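Local coordinates for protein serine--tRNA ligase, cytoplasmic (Candida albicans, PDB 3QO8) that catalyses the two-step attachment of serine to tRNA(Ser), activating serine with ATP to Ser-AMP and then transferring it to the acceptor end of the tRNA, at residues 194-199 against 299-304; 186-191 against 406-411; 376-381 against 395-400. All coordinates share one frame; numbering follows the deposited sequence.

Interaction 1. Residues 194-199 against 299-304; sequences YGLSFL and EKIEQF. With SSA (5'-O-(N-(L-seryl)-sulfamoyl)adenosine), chain B.
I301 and L199 make the closest apolar contact between helix segment 194-199 and strand segment 299-304. I301 CG2 lies 3.8 Å from L199 CD1, and the two side chains run antiparallel alongside one another. The other branch of I301 serves L196: CD1 sits 4.1 Å from L196 CG, and these side chains lie roughly perpendicular. The torsion of I301 (chi1 -56°) sets CG1 beside its backbone N and CG2 beside its carbonyl carbon, which splits the branches between the two leucines. G195 faces I301 with backbone alone, the CA atoms of G195 and I301 being 6.4 Å apart. L199 CD1 also meets the aliphatic part of Q303, 4.0 Å from CG. The amide end of Q303 goes on to donate from NE2 to M319 O.

Polar contacts occupy the other side of the strand. E302 points away from the helix and grips the seryl part of the bound seryl-sulfamoyl adenosine with both carboxylate oxygens. OE1 accepts from the ligand OG at 2.7 Å and OE2 from N10 at 2.7 Å. K300 NZ forms a salt bridge with E302 OE1 at 3.0 Å, approaching from above the carboxylate plane, and also bonds to T246.

The helix runs nearly parallel to the strand, at 13° and 9.0 Å between the segment axes. At the dimer interface L196 packs on V185 of the second subunit. Helix 183-200, of class II motif 1, covers one face of the largely antiparallel sheet. It packs here on motif 2 strand 297-307, which lies between strand 269-278 and strands 399-404 and 406-407.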
# COMPACT_ATOMS: atom_id res chain seq x y z
N TYR A 194 -2.28 -16.20 11.24
CA TYR A 194 -1.71 -16.91 12.38
C TYR A 194 -1.08 -15.90 13.35
O TYR A 194 -1.34 -15.94 14.56
CB TYR A 194 -0.70 -17.97 11.93
CG TYR A 194 0.01 -18.63 13.09
CD1 TYR A 194 -0.70 -19.09 14.20
CD2 TYR A 194 1.40 -18.76 13.11
CE1 TYR A 194 -0.07 -19.67 15.28
CE2 TYR A 194 2.05 -19.35 14.18
CZ TYR A 194 1.31 -19.80 15.26
OH TYR A 194 1.94 -20.39 16.33
N GLY A 195 -0.30 -14.97 12.81
CA GLY A 195 0.32 -13.93 13.62
C GLY A 195 -0.68 -13.10 14.42
O GLY A 195 -0.45 -12.83 15.61
N LEU A 196 -1.77 -12.68 13.78
CA LEU A 196 -2.82 -11.93 14.49
C LEU A 196 -3.47 -12.78 15.57
O LEU A 196 -3.70 -12.32 16.69
CB LEU A 196 -3.89 -11.43 13.51
CG LEU A 196 -3.45 -10.30 12.59
CD1 LEU A 196 -4.51 -10.00 11.52
CD2 LEU A 196 -3.15 -9.05 13.41
N SER A 197 -3.76 -14.03 15.24
CA SER A 197 -4.43 -14.93 16.18
C SER A 197 -3.52 -15.21 17.36
O SER A 197 -3.95 -15.20 18.52
CB SER A 197 -4.81 -16.24 15.49
OG SER A 197 -5.47 -17.11 16.39
N PHE A 198 -2.24 -15.44 17.04
CA PHE A 198 -1.21 -15.72 18.03
C PHE A 198 -1.10 -14.58 19.05
O PHE A 198 -1.12 -14.81 20.25
CB PHE A 198 0.13 -15.93 17.32
CG PHE A 198 1.28 -16.25 18.24
CD1 PHE A 198 1.55 -17.56 18.62
CD2 PHE A 198 2.13 -15.24 18.68
CE1 PHE A 198 2.62 -17.85 19.46
CE2 PHE A 198 3.21 -15.53 19.52
CZ PHE A 198 3.46 -16.84 19.90
N LEU A 199 -0.99 -13.35 18.56
CA LEU A 199 -0.85 -12.21 19.46
C LEU A 199 -2.16 -11.89 20.17
O LEU A 199 -2.17 -11.49 21.33
CB LEU A 199 -0.33 -10.98 18.72
CG LEU A 199 1.14 -11.02 18.27
CD1 LEU A 199 1.48 -9.72 17.53
CD2 LEU A 199 2.09 -11.24 19.46
N GLU A 299 4.43 -7.36 3.83
CA GLU A 299 3.52 -7.31 4.97
C GLU A 299 4.24 -7.64 6.28
O GLU A 299 5.20 -8.40 6.29
CB GLU A 299 2.33 -8.25 4.78
CG GLU A 299 1.32 -7.73 3.71
CD GLU A 299 1.91 -7.74 2.31
OE1 GLU A 299 2.20 -8.83 1.80
OE2 GLU A 299 2.07 -6.65 1.72
N LYS A 300 3.76 -7.09 7.39
CA LYS A 300 4.39 -7.34 8.68
C LYS A 300 3.37 -7.27 9.80
O LYS A 300 2.59 -6.31 9.89
CB LYS A 300 5.54 -6.34 8.93
CG LYS A 300 6.29 -6.56 10.28
CD LYS A 300 7.63 -5.76 10.36
CE LYS A 300 7.42 -4.25 10.11
NZ LYS A 300 6.32 -3.67 10.94
N ILE A 301 3.37 -8.31 10.63
CA ILE A 301 2.70 -8.27 11.92
C ILE A 301 3.70 -7.76 12.96
O ILE A 301 4.77 -8.35 13.15
CB ILE A 301 2.17 -9.66 12.33
CG1 ILE A 301 1.23 -10.21 11.25
CG2 ILE A 301 1.47 -9.57 13.70
CD1 ILE A 301 0.13 -9.23 10.83
N GLU A 302 3.32 -6.68 13.62
CA GLU A 302 4.17 -5.91 14.51
C GLU A 302 3.64 -5.98 15.94
O GLU A 302 2.42 -5.89 16.16
CB GLU A 302 4.11 -4.43 14.06
CG GLU A 302 4.94 -3.46 14.90
CD GLU A 302 6.43 -3.56 14.60
OE1 GLU A 302 6.82 -4.46 13.83
OE2 GLU A 302 7.21 -2.73 15.14
N GLN A 303 4.52 -6.14 16.92
CA GLN A 303 4.15 -5.92 18.32
C GLN A 303 4.42 -4.47 18.66
O GLN A 303 5.53 -3.98 18.47
CB GLN A 303 5.02 -6.77 19.26
CG GLN A 303 4.91 -8.25 19.08
CD GLN A 303 5.78 -8.98 20.09
OE1 GLN A 303 5.53 -8.92 21.29
NE2 GLN A 303 6.83 -9.63 19.60
N PHE A 304 3.42 -3.76 19.19
CA PHE A 304 3.69 -2.42 19.66
C PHE A 304 3.08 -2.25 21.04
O PHE A 304 1.89 -2.52 21.23
CB PHE A 304 3.17 -1.32 18.71
CG PHE A 304 3.62 0.07 19.12
CD1 PHE A 304 4.80 0.61 18.60
CD2 PHE A 304 2.91 0.79 20.06
CE1 PHE A 304 5.23 1.87 19.00
CE2 PHE A 304 3.34 2.06 20.46
CZ PHE A 304 4.50 2.59 19.94
N10 SSA B . 9.14 -1.68 13.63
CA SSA B . 10.41 -2.39 13.72
CB SSA B . 10.19 -3.79 14.28
OG SSA B . 9.49 -4.62 13.33
C9 SSA B . 11.05 -2.48 12.36
O9 SSA B . 10.47 -2.09 11.35
N8 SSA B . 12.27 -3.00 12.33
S1 SSA B . 12.99 -3.46 10.97
O1S SSA B . 13.37 -2.36 10.13
O2S SSA B . 14.13 -4.24 11.31
O5' SSA B . 12.04 -4.39 10.18
C5' SSA B . 11.45 -5.52 10.79
C4' SSA B . 11.61 -6.73 9.87
O4' SSA B . 11.02 -6.55 8.58
C3' SSA B . 13.05 -7.08 9.57
O3' SSA B . 13.64 -7.76 10.69
C2' SSA B . 12.89 -7.96 8.34
O2' SSA B . 12.48 -9.29 8.72
C1' SSA B . 11.72 -7.31 7.60
N9 SSA B . 12.21 -6.40 6.55
C8 SSA B . 12.86 -5.23 6.73
N7 SSA B . 13.16 -4.71 5.51
C5 SSA B . 12.69 -5.57 4.59
C6 SSA B . 12.68 -5.56 3.20
N6 SSA B . 13.26 -4.53 2.55
N1 SSA B . 12.11 -6.59 2.54
C2 SSA B . 11.54 -7.60 3.20
N3 SSA B . 11.52 -7.63 4.54
C4 SSA B . 12.10 -6.63 5.24

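Interaction 2. Residues 186-191 against 406-411; sequences FLNQAL and SATERT. With SSA (5'-O-(N-(L-seryl)-sulfamoyl)adenosine), chain B.
N188 and T408 form a buried side-chain hydrogen bond at the start of a helix. T408 OG1 donates to N188 OD1 at 2.7 Å. The donor stands above the amide carbonyl plane, 36° out of it, and the two side chains are nearly perpendicular. The torsion of T408 (chi1 60°) sets OG1 between its backbone N and carbonyl carbon and turns CG2 to L191, 3.8 Å from L191 CB.

L191 also packs further along helix 408-419. Its CD1 lies 3.6 Å from T408 O and 3.8 Å from T411 CG2. T411 OG1 turns back to A407 O, at the N-cap position. That carbonyl accepts from both T411 N and T411 OG1, and S406 OG donates to T411 OG1 at 2.9 Å.

A407 and R410 face the other way, into the ligand pocket. A407 CB meets C1' of the bound seryl-sulfamoyl adenosine at 3.4 Å. One face of the R410 guanidinium lies against the ribose C2', while a cation-pi contact joins R410 to F293. The contact joins the class II motif 1 helix to motif 3.

The chemistry is a shared polar cluster beside an apolar patch. The E409 carboxylate comes near N188 OD1, but both are acceptors. N188 ND2 donates to E299 OE1, and E409 OE1 accepts from E299 N. These bonds probably offset the burial of the two carboxylates and fix which way the N188 amide is turned.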
# COMPACT_ATOMS: atom_id res chain seq x y z
N PHE A 186 -1.44 -17.89 -0.40
CA PHE A 186 -2.03 -18.57 0.75
C PHE A 186 -1.08 -18.61 1.96
O PHE A 186 -1.50 -18.46 3.11
CB PHE A 186 -2.46 -20.00 0.39
CG PHE A 186 -3.70 -20.06 -0.47
CD1 PHE A 186 -4.74 -19.16 -0.30
CD2 PHE A 186 -3.83 -21.04 -1.45
CE1 PHE A 186 -5.89 -19.24 -1.08
CE2 PHE A 186 -4.98 -21.12 -2.25
CZ PHE A 186 -6.00 -20.22 -2.06
N LEU A 187 0.21 -18.80 1.71
CA LEU A 187 1.18 -18.81 2.80
C LEU A 187 1.33 -17.43 3.43
O LEU A 187 1.47 -17.31 4.63
CB LEU A 187 2.55 -19.29 2.31
CG LEU A 187 2.70 -20.81 2.19
CD1 LEU A 187 3.89 -21.17 1.32
CD2 LEU A 187 2.80 -21.45 3.57
N ASN A 188 1.34 -16.40 2.59
CA ASN A 188 1.43 -15.04 3.11
C ASN A 188 0.23 -14.72 4.00
O ASN A 188 0.40 -14.23 5.12
CB ASN A 188 1.55 -14.04 1.96
CG ASN A 188 2.18 -12.74 2.41
OD1 ASN A 188 3.32 -12.71 2.89
ND2 ASN A 188 1.47 -11.65 2.21
N GLN A 189 -0.97 -15.02 3.52
CA GLN A 189 -2.18 -14.83 4.32
C GLN A 189 -2.17 -15.68 5.59
O GLN A 189 -2.60 -15.23 6.66
CB GLN A 189 -3.43 -15.12 3.48
CG GLN A 189 -3.73 -14.02 2.45
CD GLN A 189 -4.00 -12.68 3.10
OE1 GLN A 189 -3.36 -11.68 2.79
NE2 GLN A 189 -4.96 -12.66 4.01
N ALA A 190 -1.68 -16.92 5.48
CA ALA A 190 -1.58 -17.80 6.62
C ALA A 190 -0.74 -17.14 7.71
O ALA A 190 -1.14 -17.12 8.87
CB ALA A 190 -0.97 -19.18 6.22
N LEU A 191 0.42 -16.61 7.34
CA LEU A 191 1.28 -15.96 8.34
C LEU A 191 0.64 -14.72 8.95
O LEU A 191 0.74 -14.48 10.16
CB LEU A 191 2.64 -15.60 7.74
CG LEU A 191 3.56 -16.82 7.63
CD1 LEU A 191 4.69 -16.54 6.69
CD2 LEU A 191 4.07 -17.20 9.02
N SER A 406 6.19 -11.07 12.73
CA SER A 406 6.59 -11.69 11.46
C SER A 406 6.50 -10.73 10.29
O SER A 406 5.43 -10.21 9.99
CB SER A 406 5.75 -12.93 11.15
OG SER A 406 6.11 -13.50 9.89
N ALA A 407 7.64 -10.47 9.65
CA ALA A 407 7.66 -9.87 8.33
C ALA A 407 7.39 -11.04 7.39
O ALA A 407 8.21 -11.94 7.26
CB ALA A 407 9.01 -9.25 8.04
N THR A 408 6.21 -11.06 6.78
CA THR A 408 5.70 -12.33 6.27
C THR A 408 6.45 -12.87 5.04
O THR A 408 6.73 -14.07 4.96
CB THR A 408 4.17 -12.27 6.01
OG1 THR A 408 3.89 -11.25 5.04
CG2 THR A 408 3.41 -11.91 7.31
N GLU A 409 6.75 -12.02 4.07
CA GLU A 409 7.46 -12.50 2.88
C GLU A 409 8.84 -13.06 3.29
O GLU A 409 9.25 -14.12 2.80
CB GLU A 409 7.61 -11.40 1.83
CG GLU A 409 6.34 -11.22 0.92
CD GLU A 409 5.27 -10.31 1.53
OE1 GLU A 409 5.46 -9.81 2.65
OE2 GLU A 409 4.21 -10.11 0.88
N ARG A 410 9.55 -12.37 4.17
CA ARG A 410 10.87 -12.87 4.60
C ARG A 410 10.74 -14.13 5.45
O ARG A 410 11.55 -15.06 5.34
CB ARG A 410 11.70 -11.80 5.33
CG ARG A 410 13.12 -12.30 5.63
CD ARG A 410 14.02 -11.23 6.26
NE ARG A 410 14.28 -10.15 5.32
CZ ARG A 410 15.14 -9.16 5.55
NH1 ARG A 410 15.84 -9.14 6.68
NH2 ARG A 410 15.31 -8.22 4.63
N THR A 411 9.70 -14.19 6.28
CA THR A 411 9.43 -15.41 7.03
C THR A 411 9.12 -16.57 6.09
O THR A 411 9.51 -17.70 6.34
CB THR A 411 8.28 -15.20 8.04
OG1 THR A 411 8.72 -14.28 9.04
CG2 THR A 411 7.92 -16.52 8.71
N10 SSA B . 9.14 -1.68 13.63
CA SSA B . 10.41 -2.39 13.72
CB SSA B . 10.19 -3.79 14.28
OG SSA B . 9.49 -4.62 13.33
C9 SSA B . 11.05 -2.48 12.36
O9 SSA B . 10.47 -2.09 11.35
N8 SSA B . 12.27 -3.00 12.33
S1 SSA B . 12.99 -3.46 10.97
O1S SSA B . 13.37 -2.36 10.13
O2S SSA B . 14.13 -4.24 11.31
O5' SSA B . 12.04 -4.39 10.18
C5' SSA B . 11.45 -5.52 10.79
C4' SSA B . 11.61 -6.73 9.87
O4' SSA B . 11.02 -6.55 8.58
C3' SSA B . 13.05 -7.08 9.57
O3' SSA B . 13.64 -7.76 10.69
C2' SSA B . 12.89 -7.96 8.34
O2' SSA B . 12.48 -9.29 8.72
C1' SSA B . 11.72 -7.31 7.60
N9 SSA B . 12.21 -6.40 6.55
C8 SSA B . 12.86 -5.23 6.73
N7 SSA B . 13.16 -4.71 5.51
C5 SSA B . 12.69 -5.57 4.59
C6 SSA B . 12.68 -5.56 3.20
N6 SSA B . 13.26 -4.53 2.55
N1 SSA B . 12.11 -6.59 2.54
C2 SSA B . 11.54 -7.60 3.20
N3 SSA B . 11.52 -7.63 4.54
C4 SSA B . 12.10 -6.63 5.24

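Interaction 3. Residues 376-381 against 395-400; sequences YQSRNL and KKYVHC
Y397 lays one ring face over the backbone of R379. The CA of R379 stands 3.7 Å from the ring centroid and only 5° off the ring normal, a CH-pi contact over the middle of the ring. The side chain of R379 then leads out across the same ring, with CG 3.7 Å from Y397 CE2. The guanidinium stands steeply to the ring, the planes 82° apart, so the flat groups do not stack. Water 1, at the guanidinium edge and in its plane, accepts from R379 NH2 at 2.9 Å and donates to K395 O at 3.0 Å. R379 NH1 has other partners: it bonds to M1 O and forms a salt bridge with D375. The Y397 hydroxyl is hydrogen-bonded to E382 OE1.

Both segments belong to the class II catalytic core. The short, weakly bonded helix 376-381 follows strand 363-372. The chain then passes through strand 384-385 and an unmodelled part before strand 399-404, which pairs antiparallel with strand 363-372. The contact therefore closes a connection between neighbouring strands of the sheet.

S378 lies at the centre of the closure. Its OG donates to V398 O at 2.7 Å, with the donor tilted 26° from the carbonyl plane. CB of S378 packs against V398 CG2 at 3.7 Å and against C400 SG at 3.9 Å. OG also touches Y397 CB. Near C400, the side chain of Q377 brings OE1 3.8 Å from C400 CB, while NE2 donates to E248, whose other carboxylate oxygen is hydrogen-bonded to the bound ligand.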
# COMPACT_ATOMS: atom_id res chain seq x y z
N TYR A 376 11.61 8.14 24.26
CA TYR A 376 12.18 8.99 23.21
C TYR A 376 11.09 9.45 22.24
O TYR A 376 11.03 10.62 21.87
CB TYR A 376 13.26 8.20 22.46
CG TYR A 376 14.18 8.99 21.55
CD1 TYR A 376 15.30 9.64 22.06
CD2 TYR A 376 13.94 9.07 20.18
CE1 TYR A 376 16.16 10.34 21.23
CE2 TYR A 376 14.79 9.77 19.35
CZ TYR A 376 15.90 10.40 19.88
OH TYR A 376 16.76 11.09 19.06
N GLN A 377 10.24 8.52 21.83
CA GLN A 377 9.17 8.85 20.88
C GLN A 377 7.97 9.46 21.59
O GLN A 377 7.37 10.42 21.09
CB GLN A 377 8.75 7.60 20.10
CG GLN A 377 9.88 7.01 19.27
CD GLN A 377 9.68 5.53 19.01
OE1 GLN A 377 9.37 4.76 19.93
NE2 GLN A 377 9.82 5.11 17.76
N SER A 378 7.63 8.92 22.75
CA SER A 378 6.47 9.39 23.48
C SER A 378 6.63 10.83 23.96
O SER A 378 5.65 11.56 24.05
CB SER A 378 6.17 8.46 24.65
OG SER A 378 7.31 8.29 25.45
N ARG A 379 7.85 11.26 24.27
CA ARG A 379 8.09 12.67 24.58
C ARG A 379 7.73 13.52 23.37
O ARG A 379 7.06 14.54 23.49
CB ARG A 379 9.55 12.92 25.01
CG ARG A 379 9.87 14.39 25.31
CD ARG A 379 11.27 14.57 25.96
NE ARG A 379 11.32 13.99 27.30
CZ ARG A 379 11.80 12.78 27.58
NH1 ARG A 379 12.29 12.01 26.61
NH2 ARG A 379 11.78 12.34 28.83
N ASN A 380 8.16 13.08 22.19
CA ASN A 380 7.88 13.85 20.98
C ASN A 380 6.39 13.86 20.63
O ASN A 380 5.85 14.87 20.18
CB ASN A 380 8.72 13.32 19.81
CG ASN A 380 8.96 14.36 18.75
OD1 ASN A 380 8.79 15.56 18.99
ND2 ASN A 380 9.35 13.92 17.56
N LEU A 381 5.73 12.74 20.87
CA LEU A 381 4.31 12.58 20.55
C LEU A 381 3.39 12.99 21.71
O LEU A 381 2.17 12.94 21.59
CB LEU A 381 4.05 11.12 20.15
CG LEU A 381 4.72 10.73 18.83
CD1 LEU A 381 4.92 9.21 18.73
CD2 LEU A 381 3.89 11.25 17.65
N LYS A 395 7.52 16.46 32.86
CA LYS A 395 6.43 15.59 32.43
C LYS A 395 6.91 14.15 32.38
O LYS A 395 8.04 13.88 31.98
CB LYS A 395 5.91 16.01 31.06
CG LYS A 395 5.34 17.43 30.98
CD LYS A 395 4.57 17.61 29.68
CE LYS A 395 3.96 19.00 29.56
NZ LYS A 395 2.99 19.10 28.42
N LYS A 396 6.07 13.22 32.81
CA LYS A 396 6.41 11.81 32.71
C LYS A 396 5.65 11.17 31.54
O LYS A 396 4.43 11.33 31.42
CB LYS A 396 6.11 11.07 34.01
CG LYS A 396 6.47 9.59 33.97
CD LYS A 396 6.33 8.92 35.33
CE LYS A 396 4.90 8.49 35.60
NZ LYS A 396 4.77 7.70 36.85
N TYR A 397 6.38 10.46 30.69
CA TYR A 397 5.80 9.84 29.50
C TYR A 397 5.84 8.32 29.61
O TYR A 397 6.62 7.75 30.39
CB TYR A 397 6.57 10.29 28.26
CG TYR A 397 6.55 11.78 28.05
CD1 TYR A 397 5.41 12.41 27.54
CD2 TYR A 397 7.65 12.58 28.38
CE1 TYR A 397 5.37 13.77 27.35
CE2 TYR A 397 7.61 13.96 28.20
CZ TYR A 397 6.47 14.54 27.68
OH TYR A 397 6.38 15.90 27.47
N VAL A 398 4.97 7.66 28.85
CA VAL A 398 5.00 6.20 28.76
C VAL A 398 6.29 5.78 28.08
O VAL A 398 6.98 6.59 27.47
CB VAL A 398 3.83 5.67 27.90
CG1 VAL A 398 2.49 6.01 28.53
CG2 VAL A 398 3.91 6.24 26.49
N HIS A 399 6.63 4.50 28.19
CA HIS A 399 7.69 3.98 27.35
C HIS A 399 7.05 3.25 26.19
O HIS A 399 5.99 2.63 26.36
CB HIS A 399 8.59 3.02 28.15
CG HIS A 399 9.58 3.72 29.02
ND1 HIS A 399 10.59 3.06 29.68
CD2 HIS A 399 9.72 5.03 29.35
CE1 HIS A 399 11.31 3.92 30.37
NE2 HIS A 399 10.80 5.13 30.19
N CYS A 400 7.67 3.35 25.02
CA CYS A 400 7.25 2.62 23.83
C CYS A 400 8.27 1.57 23.45
O CYS A 400 9.47 1.82 23.45
CB CYS A 400 7.04 3.56 22.66
SG CYS A 400 5.90 4.92 23.10
O HOH W 1 10.46 14.48 30.35

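Interactions 1 and 2 share helix 183-200 and have centres 10 Å apart. Both reach the same sheet, in which strands 297-307 and 406-407 are neighbours: I301 N lies 2.9 Å from S406 O, and E299 O lies 2.9 Å from T408 N, both probable hydrogen bonds. Each contact puts residues on the same ligand, E302 at the seryl end and A407 and R410 at the adenosine. Interaction 3 is 24 Å from interaction 1, centre to centre, and touches it where F304 CZ meets C400 CB at 3.8 Å. Interactions 2 and 3 stay about 17 Å apart at their nearest atoms. Interaction 3 stands beside the serine site through E248, with the Q377 side chain about 8 Å from the bound seryl-sulfamoyl adenosine.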